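Local coordinates for protein beta-galactosidase (Trichoderma reesei, PDB 3OG2) that probably hydrolyses terminal non-reducing beta-D-galactose residues of beta-D-galactosides, as a glycoside hydrolase of family 35, at residues 126-131 with 788-793; 132-137 with 707-712. All coordinates share one frame; numbering follows the deposited sequence.

Interaction 1. Residues 126-131 with 788-793; sequences GGFPGW and DENWTT. With GLC (alpha-D-glucopyranose), chain C.
Asp788 and Glu789 come up against Gly126, where the loop leaving strand 110-116 of the TIM barrel meets a loop that follows strand 775-782 of a separate antiparallel beta-sheet. Asp788 takes part through its backbone: its O lies 4.1 Å from Gly126 N, a packing distance, while its carboxylate turns off to a salt bridge with Arg802. At Glu789 the backbones come closest, its CA 4.4 Å from Gly126 CA. The first torsion (chi1 -73°) sets CG beside its own backbone N, and that methylene lies 4.0 Å from Gly126 N. Beyond CG the chain runs out extended, carrying the carboxylate to the galactose-binding residues: OE2 accepts a hydrogen bond from Glu122 N, and the side chain also touches Asn120. Its OE1 lies 3.1 Å from C6 of a glucose, in keeping with the place of Glu789 beside a glycan carried by the protein itself. Asn790 directs its CB to the barrel loop, while its OD1 accepts a hydrogen bond from Met798 N elsewhere. Phe128, whose ring also meets Tyr118, slants across the asparagine with ring and amide planes 56° apart, and the touch is made by Phe128 CE2 and Asn790 CB at 4.2 Å.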
ATOM      1  N   GLY A 126      -9.491  -8.471   9.235  1.00  6.43           N
ATOM      2  CA  GLY A 126      -8.868  -9.066   8.085  1.00  6.42           C
ATOM      3  C   GLY A 126      -9.819  -9.105   6.869  1.00  6.29           C
ATOM      4  O   GLY A 126      -9.589  -9.927   5.961  1.00  7.17           O
ATOM      5  N   GLY A 127     -10.779  -8.210   6.834  1.00  6.69           N
ATOM      6  CA  GLY A 127     -11.758  -8.135   5.747  1.00  7.37           C
ATOM      7  C   GLY A 127     -13.105  -8.675   6.183  1.00  7.38           C
ATOM      8  O   GLY A 127     -14.137  -8.368   5.554  1.00  8.34           O
ATOM      9  N   PHE A 128     -13.164  -9.494   7.235  1.00  6.85           N
ATOM     10  CA  PHE A 128     -14.434 -10.068   7.643  1.00  6.85           C
ATOM     11  C   PHE A 128     -15.325  -8.995   8.287  1.00  6.80           C
ATOM     12  O   PHE A 128     -14.874  -8.355   9.249  1.00  8.37           O
ATOM     13  CB  PHE A 128     -14.188 -11.170   8.699  1.00  8.41           C
ATOM     14  CG  PHE A 128     -13.626 -12.467   8.132  1.00  7.79           C
ATOM     15  CD1 PHE A 128     -13.794 -12.830   6.804  1.00  9.29           C
ATOM     16  CD2 PHE A 128     -12.945 -13.315   9.021  1.00  8.14           C
ATOM     17  CE1 PHE A 128     -13.312 -14.075   6.341  1.00  8.42           C
ATOM     18  CE2 PHE A 128     -12.510 -14.551   8.534  1.00  7.82           C
ATOM     19  CZ  PHE A 128     -12.716 -14.944   7.226  1.00  8.53           C
ATOM     20  N   PRO A 129     -16.563  -8.844   7.848  1.00  6.90           N
ATOM     21  CA  PRO A 129     -17.480  -7.933   8.541  1.00  7.40           C
ATOM     22  C   PRO A 129     -17.694  -8.393   9.995  1.00  7.29           C
ATOM     23  O   PRO A 129     -17.690  -9.594  10.342  1.00  7.85           O
ATOM     24  CB  PRO A 129     -18.799  -8.071   7.791  1.00  7.40           C
ATOM     25  CG  PRO A 129     -18.378  -8.586   6.427  1.00  9.97           C
ATOM     26  CD  PRO A 129     -17.202  -9.496   6.699  1.00  8.60           C
ATOM     27  N   GLY A 130     -17.930  -7.432  10.895  1.00  7.62           N
ATOM     28  CA  GLY A 130     -18.057  -7.758  12.318  1.00  7.79           C
ATOM     29  C   GLY A 130     -19.241  -8.685  12.620  1.00  6.81           C
ATOM     30  O   GLY A 130     -19.232  -9.335  13.677  1.00  8.07           O
ATOM     31  N   TRP A 131     -20.248  -8.733  11.717  1.00  7.14           N
ATOM     32  CA  TRP A 131     -21.325  -9.691  11.972  1.00  8.02           C
ATOM     33  C   TRP A 131     -20.890 -11.144  11.860  1.00  7.95           C
ATOM     34  O   TRP A 131     -21.663 -12.007  12.314  1.00  9.30           O
ATOM     35  CB  TRP A 131     -22.503  -9.353  11.084  1.00  8.72           C
ATOM     36  CG  TRP A 131     -22.303  -9.081   9.632  1.00  7.74           C
ATOM     37  CD1 TRP A 131     -22.176  -7.874   9.054  1.00  7.85           C
ATOM     38  CD2 TRP A 131     -22.263 -10.058   8.589  1.00  9.13           C
ATOM     39  NE1 TRP A 131     -22.036  -7.984   7.707  1.00  9.22           N
ATOM     40  CE2 TRP A 131     -22.091  -9.314   7.382  1.00  9.29           C
ATOM     41  CE3 TRP A 131     -22.363 -11.460   8.520  1.00 10.76           C
ATOM     42  CZ2 TRP A 131     -22.001  -9.906   6.116  1.00 11.26           C
ATOM     43  CZ3 TRP A 131     -22.267 -12.019   7.242  1.00 13.04           C
ATOM     44  CH2 TRP A 131     -22.094 -11.254   6.072  1.00 12.18           C
ATOM     45  N   ASP A 788      -9.837  -7.677  15.229  1.00  7.54           N
ATOM     46  CA  ASP A 788      -8.582  -8.354  14.948  1.00  8.43           C
ATOM     47  C   ASP A 788      -8.669  -9.162  13.642  1.00  7.41           C
ATOM     48  O   ASP A 788      -9.756  -9.546  13.186  1.00  8.86           O
ATOM     49  CB  ASP A 788      -8.230  -9.322  16.089  1.00 10.17           C
ATOM     50  CG  ASP A 788      -7.876  -8.588  17.382  1.00 11.99           C
ATOM     51  OD1 ASP A 788      -7.541  -7.374  17.399  1.00 14.87           O
ATOM     52  OD2 ASP A 788      -7.882  -9.229  18.463  1.00 18.60           O
ATOM     53  N   GLU A 789      -7.493  -9.434  13.075  1.00  7.57           N
ATOM     54  CA  GLU A 789      -7.331 -10.370  11.989  1.00  7.96           C
ATOM     55  C   GLU A 789      -7.560 -11.814  12.435  1.00  7.59           C
ATOM     56  O   GLU A 789      -7.778 -12.126  13.617  1.00  9.94           O
ATOM     57  CB  GLU A 789      -5.895 -10.206  11.385  1.00  8.14           C
ATOM     58  CG  GLU A 789      -5.792  -8.908  10.587  1.00  8.47           C
ATOM     59  CD  GLU A 789      -4.364  -8.644  10.161  1.00  8.44           C
ATOM     60  OE1 GLU A 789      -3.414  -8.986  10.973  1.00  9.94           O
ATOM     61  OE2 GLU A 789      -4.153  -8.112   9.065  1.00  9.74           O
ATOM     62  N   ASN A 790      -7.552 -12.705  11.422  1.00  8.29           N
ATOM     63  CA  ASN A 790      -7.849 -14.124  11.627  1.00  8.32           C
ATOM     64  C   ASN A 790      -6.891 -14.946  10.788  1.00  8.58           C
ATOM     65  O   ASN A 790      -7.261 -15.794   9.969  1.00  9.33           O
ATOM     66  CB  ASN A 790      -9.316 -14.404  11.225  1.00  9.18           C
ATOM     67  CG  ASN A 790      -9.859 -15.626  11.941  1.00  8.20           C
ATOM     68  OD1 ASN A 790     -10.570 -15.469  12.934  1.00  9.76           O
ATOM     69  ND2 ASN A 790      -9.562 -16.850  11.479  1.00 10.76           N
ATOM     70  N   TRP A 791      -5.582 -14.693  11.026  1.00  9.77           N
ATOM     71  CA  TRP A 791      -4.556 -15.246  10.162  1.00 10.96           C
ATOM     72  C   TRP A 791      -4.375 -16.732  10.324  1.00 10.18           C
ATOM     73  O   TRP A 791      -3.909 -17.408   9.391  1.00 15.85           O
ATOM     74  CB  TRP A 791      -3.201 -14.520  10.379  1.00 19.56           C
ATOM     75  CG  TRP A 791      -2.243 -14.947   9.310  1.00 21.82           C
ATOM     76  CD1 TRP A 791      -2.121 -14.423   8.057  1.00 36.23           C
ATOM     77  CD2 TRP A 791      -1.269 -15.990   9.404  1.00 36.30           C
ATOM     78  NE1 TRP A 791      -1.147 -15.066   7.367  1.00 36.98           N
ATOM     79  CE2 TRP A 791      -0.592 -16.040   8.158  1.00 30.46           C
ATOM     80  CE3 TRP A 791      -0.959 -16.861  10.474  1.00 37.05           C
ATOM     81  CZ2 TRP A 791       0.416 -16.949   7.916  1.00 36.55           C
ATOM     82  CZ3 TRP A 791       0.068 -17.780  10.221  1.00 49.80           C
ATOM     83  CH2 TRP A 791       0.710 -17.791   8.971  1.00 50.47           C
ATOM     84  N   THR A 792      -4.716 -17.322  11.445  1.00 10.52           N
ATOM     85  CA  THR A 792      -4.523 -18.774  11.664  1.00 11.36           C
ATOM     86  C   THR A 792      -5.913 -19.412  11.614  1.00 11.13           C
ATOM     87  O   THR A 792      -6.756 -19.247  12.496  1.00 14.25           O
ATOM     88  CB  THR A 792      -3.902 -19.039  13.011  1.00 12.33           C
ATOM     89  OG1 THR A 792      -2.602 -18.386  13.044  1.00 15.69           O
ATOM     90  CG2 THR A 792      -3.721 -20.528  13.273  1.00 15.55           C
ATOM     91  N   THR A 793      -6.177 -20.161  10.574  1.00 12.18           N
ATOM     92  CA  THR A 793      -7.437 -20.892  10.426  1.00 12.54           C
ATOM     93  C   THR A 793      -7.677 -21.797  11.623  1.00 12.05           C
ATOM     94  O   THR A 793      -6.786 -22.565  12.011  1.00 12.48           O
ATOM     95  CB  THR A 793      -7.367 -21.689   9.110  1.00 14.34           C
ATOM     96  OG1 THR A 793      -7.389 -20.742   8.012  1.00 16.12           O
ATOM     97  CG2 THR A 793      -8.547 -22.613   8.995  1.00 17.62           C
TER
HETATM   98  C1  GLC C   8       2.509  -9.799  14.185  1.00 66.36           C
HETATM   99  C2  GLC C   8       3.064 -10.680  13.092  1.00 72.79           C
HETATM  100  C3  GLC C   8       2.238 -10.854  11.839  1.00 76.84           C
HETATM  101  C4  GLC C   8       0.747 -10.839  12.126  1.00 82.87           C
HETATM  102  C5  GLC C   8       0.451  -9.574  12.959  1.00 78.62           C
HETATM  103  C6  GLC C   8      -0.990  -9.241  12.908  1.00 75.47           C
HETATM  104  O2  GLC C   8       4.353 -10.245  12.717  1.00 72.99           O
HETATM  105  O3  GLC C   8       2.609 -12.086  11.245  1.00 78.52           O
HETATM  106  O4  GLC C   8      -0.017 -10.783  10.935  1.00 88.47           O
HETATM  107  O5  GLC C   8       1.092  -9.697  14.213  1.00 72.64           O
HETATM  108  O6  GLC C   8      -1.671  -8.598  13.920  1.00 91.74           O

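Interaction 2. Residues 132-137 with 707-712; sequences LQRVKG and GFHAGT. With NAG (2-acetamido-2-deoxy-beta-D-glucopyranose), chain E.
Arg134 reaches across to Gly707 and His709 with its NH1 end, joining the 3-10 turn of a TIM-barrel loop to the loop that leads into strand 713-720 of an all-beta domain. Packing comes first. Arg134 NH1 lies 3.9 Å from Gly707 N and 4.0 Å from His709 CE1, and NH1 sits at the edge of the imidazole, near its plane. The peptide of Gly707 folds over one face of that ring, its C 3.6 Å above the plane and toward the rim. Charge pairing comes through a third residue: Glu830 OE2 forms a salt bridge with Arg134 NH1 and a hydrogen bond with His709 NE2, while Ser704 adds its O to NH1 and its OG to His709 ND1. Glycan bonds come last. The arginine chain bends at chi3 (-53°), and NE donates to O7 of an N-acetylglucosamine at 3.0 Å, with an N-H...O angle of 150°. Lys136, extended, adds a hydrogen bond from NZ to O6 of the same sugar, 3.2 Å. The guanidinium is thus gripped at more than one nitrogen, NE by the glycan and NH1 by Glu830 and Ser704 O, and the shared Glu830 probably offsets charge on the arginine and any on the histidine.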
ATOM      1  N   LEU A 132     -19.677 -11.434  11.376  1.00  7.78           N
ATOM      2  CA  LEU A 132     -19.199 -12.823  11.487  1.00  8.65           C
ATOM      3  C   LEU A 132     -18.910 -13.197  12.921  1.00  8.32           C
ATOM      4  O   LEU A 132     -18.752 -14.378  13.229  1.00  9.80           O
ATOM      5  CB  LEU A 132     -17.964 -13.028  10.611  1.00 11.06           C
ATOM      6  CG  LEU A 132     -18.248 -13.206   9.114  1.00 14.90           C
ATOM      7  CD1 LEU A 132     -16.937 -13.642   8.432  1.00 13.28           C
ATOM      8  CD2 LEU A 132     -19.367 -14.096   8.652  1.00 19.16           C
ATOM      9  N   GLN A 133     -18.826 -12.228  13.881  1.00  8.32           N
ATOM     10  CA  GLN A 133     -18.749 -12.638  15.263  1.00  8.82           C
ATOM     11  C   GLN A 133     -20.007 -13.389  15.713  1.00  9.74           C
ATOM     12  O   GLN A 133     -19.911 -14.117  16.699  1.00 12.25           O
ATOM     13  CB  GLN A 133     -18.538 -11.423  16.194  1.00  9.18           C
ATOM     14  CG  GLN A 133     -17.280 -10.632  15.858  1.00  8.68           C
ATOM     15  CD  GLN A 133     -16.699  -9.890  17.032  1.00  8.65           C
ATOM     16  OE1 GLN A 133     -17.413  -9.620  18.033  1.00 10.73           O
ATOM     17  NE2 GLN A 133     -15.411  -9.498  16.982  1.00  8.44           N
ATOM     18  N   ARG A 134     -21.110 -13.254  14.983  1.00  8.69           N
ATOM     19  CA  ARG A 134     -22.324 -13.942  15.334  1.00  8.89           C
ATOM     20  C   ARG A 134     -22.472 -15.273  14.585  1.00  9.91           C
ATOM     21  O   ARG A 134     -23.510 -15.931  14.660  1.00 13.10           O
ATOM     22  CB  ARG A 134     -23.529 -13.060  15.000  1.00  9.19           C
ATOM     23  CG  ARG A 134     -23.443 -11.736  15.777  1.00  9.72           C
ATOM     24  CD  ARG A 134     -24.791 -11.032  15.774  1.00  9.67           C
ATOM     25  NE  ARG A 134     -25.421 -10.805  14.467  1.00 10.12           N
ATOM     26  CZ  ARG A 134     -25.254  -9.692  13.734  1.00  8.37           C
ATOM     27  NH1 ARG A 134     -24.462  -8.701  14.176  1.00  9.27           N
ATOM     28  NH2 ARG A 134     -25.881  -9.524  12.569  1.00  8.89           N
ATOM     29  N   VAL A 135     -21.451 -15.698  13.847  1.00 10.93           N
ATOM     30  CA  VAL A 135     -21.460 -17.015  13.175  1.00 12.54           C
ATOM     31  C   VAL A 135     -20.738 -17.987  14.059  1.00 12.15           C
ATOM     32  O   VAL A 135     -19.571 -17.798  14.378  1.00 15.29           O
ATOM     33  CB  VAL A 135     -20.774 -16.857  11.805  1.00 15.43           C
ATOM     34  CG1 VAL A 135     -20.593 -18.229  11.161  1.00 20.23           C
ATOM     35  CG2 VAL A 135     -21.610 -15.965  10.904  1.00 17.97           C
ATOM     36  N   LYS A 136     -21.448 -19.058  14.456  1.00 11.65           N
ATOM     37  CA  LYS A 136     -20.832 -19.981  15.428  1.00 11.14           C
ATOM     38  C   LYS A 136     -19.669 -20.753  14.879  1.00 10.47           C
ATOM     39  O   LYS A 136     -18.704 -21.025  15.622  1.00 13.63           O
ATOM     40  CB  LYS A 136     -21.902 -20.968  15.908  1.00 12.49           C
ATOM     41  CG  LYS A 136     -23.053 -20.267  16.655  1.00 15.07           C
ATOM     42  CD  LYS A 136     -24.135 -21.272  17.147  1.00 30.84           C
ATOM     43  CE  LYS A 136     -25.431 -20.561  17.553  1.00 42.70           C
ATOM     44  NZ  LYS A 136     -26.685 -21.371  17.665  1.00 55.31           N
ATOM     45  N   GLY A 137     -19.744 -21.172  13.618  1.00 10.87           N
ATOM     46  CA  GLY A 137     -18.703 -22.070  13.100  1.00 13.88           C
ATOM     47  C   GLY A 137     -17.359 -21.398  12.955  1.00 10.89           C
ATOM     48  O   GLY A 137     -17.225 -20.160  12.919  1.00 11.22           O
ATOM     49  N   GLY A 707     -24.819  -5.543  16.432  1.00  8.59           N
ATOM     50  CA  GLY A 707     -24.682  -4.873  15.138  1.00  9.06           C
ATOM     51  C   GLY A 707     -23.713  -3.721  15.099  1.00  8.61           C
ATOM     52  O   GLY A 707     -23.711  -2.988  14.069  1.00  8.57           O
ATOM     53  N   PHE A 708     -22.910  -3.515  16.151  1.00  7.49           N
ATOM     54  CA  PHE A 708     -21.996  -2.390  16.235  1.00  7.26           C
ATOM     55  C   PHE A 708     -20.564  -2.895  16.033  1.00  7.87           C
ATOM     56  O   PHE A 708     -20.052  -3.554  16.954  1.00  9.58           O
ATOM     57  CB  PHE A 708     -22.120  -1.681  17.596  1.00  7.40           C
ATOM     58  CG  PHE A 708     -23.538  -1.162  17.824  1.00  7.01           C
ATOM     59  CD1 PHE A 708     -24.092  -0.208  16.984  1.00  6.93           C
ATOM     60  CD2 PHE A 708     -24.258  -1.657  18.912  1.00  7.62           C
ATOM     61  CE1 PHE A 708     -25.363   0.254  17.246  1.00  7.97           C
ATOM     62  CE2 PHE A 708     -25.541  -1.241  19.166  1.00  8.63           C
ATOM     63  CZ  PHE A 708     -26.081  -0.267  18.310  1.00  9.23           C
ATOM     64  N   HIS A 709     -19.961  -2.558  14.905  1.00  8.45           N
ATOM     65  CA  HIS A 709     -18.663  -3.144  14.542  1.00  8.45           C
ATOM     66  C   HIS A 709     -17.540  -2.130  14.436  1.00  8.41           C
ATOM     67  O   HIS A 709     -16.393  -2.548  14.175  1.00 10.15           O
ATOM     68  CB  HIS A 709     -18.773  -3.852  13.146  1.00  8.82           C
ATOM     69  CG  HIS A 709     -19.948  -4.787  13.159  1.00  7.84           C
ATOM     70  ND1 HIS A 709     -20.104  -5.773  14.141  1.00  8.31           N
ATOM     71  CD2 HIS A 709     -21.037  -4.779  12.347  1.00  8.69           C
ATOM     72  CE1 HIS A 709     -21.267  -6.380  13.874  1.00  7.60           C
ATOM     73  NE2 HIS A 709     -21.837  -5.812  12.801  1.00  8.29           N
ATOM     74  N   ALA A 710     -17.843  -0.852  14.568  1.00  8.39           N
ATOM     75  CA  ALA A 710     -16.917   0.204  14.179  1.00  8.79           C
ATOM     76  C   ALA A 710     -16.809   1.275  15.290  1.00  8.48           C
ATOM     77  O   ALA A 710     -17.808   1.800  15.791  1.00  9.66           O
ATOM     78  CB  ALA A 710     -17.413   0.921  12.925  1.00 11.52           C
ATOM     79  N   GLY A 711     -15.579   1.683  15.578  1.00  8.68           N
ATOM     80  CA  GLY A 711     -15.358   2.853  16.419  1.00  9.38           C
ATOM     81  C   GLY A 711     -15.801   2.687  17.849  1.00  8.49           C
ATOM     82  O   GLY A 711     -15.923   1.585  18.426  1.00  9.59           O
ATOM     83  N   THR A 712     -16.034   3.860  18.484  1.00  8.43           N
ATOM     84  CA  THR A 712     -16.205   3.866  19.914  1.00  8.63           C
ATOM     85  C   THR A 712     -17.596   3.351  20.306  1.00  7.58           C
ATOM     86  O   THR A 712     -18.606   3.671  19.681  1.00  9.07           O
ATOM     87  CB  THR A 712     -16.062   5.338  20.407  1.00  9.62           C
ATOM     88  OG1 THR A 712     -14.891   5.912  19.852  1.00 10.46           O
ATOM     89  CG2 THR A 712     -16.009   5.439  21.934  1.00  9.94           C
TER
HETATM   90  C1  NAG E1044     -27.358 -16.953  16.025  1.00 25.52           C
HETATM   91  C2  NAG E1044     -28.047 -15.828  15.231  1.00 32.95           C
HETATM   92  C3  NAG E1044     -29.384 -16.226  14.630  1.00 35.17           C
HETATM   93  C4  NAG E1044     -29.320 -17.566  13.873  1.00 35.27           C
HETATM   94  C5  NAG E1044     -28.561 -18.570  14.757  1.00 30.94           C
HETATM   95  C6  NAG E1044     -28.471 -19.928  14.053  1.00 32.81           C
HETATM   96  C7  NAG E1044     -27.751 -13.399  15.492  1.00 49.21           C
HETATM   97  C8  NAG E1044     -28.371 -12.226  16.229  1.00 40.17           C
HETATM   98  N2  NAG E1044     -28.172 -14.586  15.938  1.00 43.14           N
HETATM   99  O3  NAG E1044     -29.907 -15.227  13.764  1.00 55.30           O
HETATM  100  O4  NAG E1044     -30.660 -18.013  13.630  1.00 50.19           O
HETATM  101  O5  NAG E1044     -27.256 -18.042  15.089  1.00 23.96           O
HETATM  102  O6  NAG E1044     -28.205 -21.010  14.917  1.00 36.62           O
HETATM  103  O7  NAG E1044     -27.238 -13.164  14.385  1.00 33.16           O

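Overall arrangement
One barrel loop, between strand 110-116 and helix 144-163, supplies the first segment of both contacts: 126-131 runs straight into 132-137, and a 3-10 turn spans the junction. Their partners come in reverse order, 707-712 before 788-793, so interaction 2 is nested inside the loop closed by interaction 1. The two partner loops flank the same antiparallel sheet, one leading into strand 713-720 and the other following strand 775-782, which neighbour each other in it. The centres are about 10 Å apart, and they touch where His709 CE1 packs 3.3 Å from Gly130 C. The barrel loop therefore meets the beta domain from beside the galactose-binding residues Asn120 and Glu122 at interaction 1 to the N-acetylglucosamine at interaction 2.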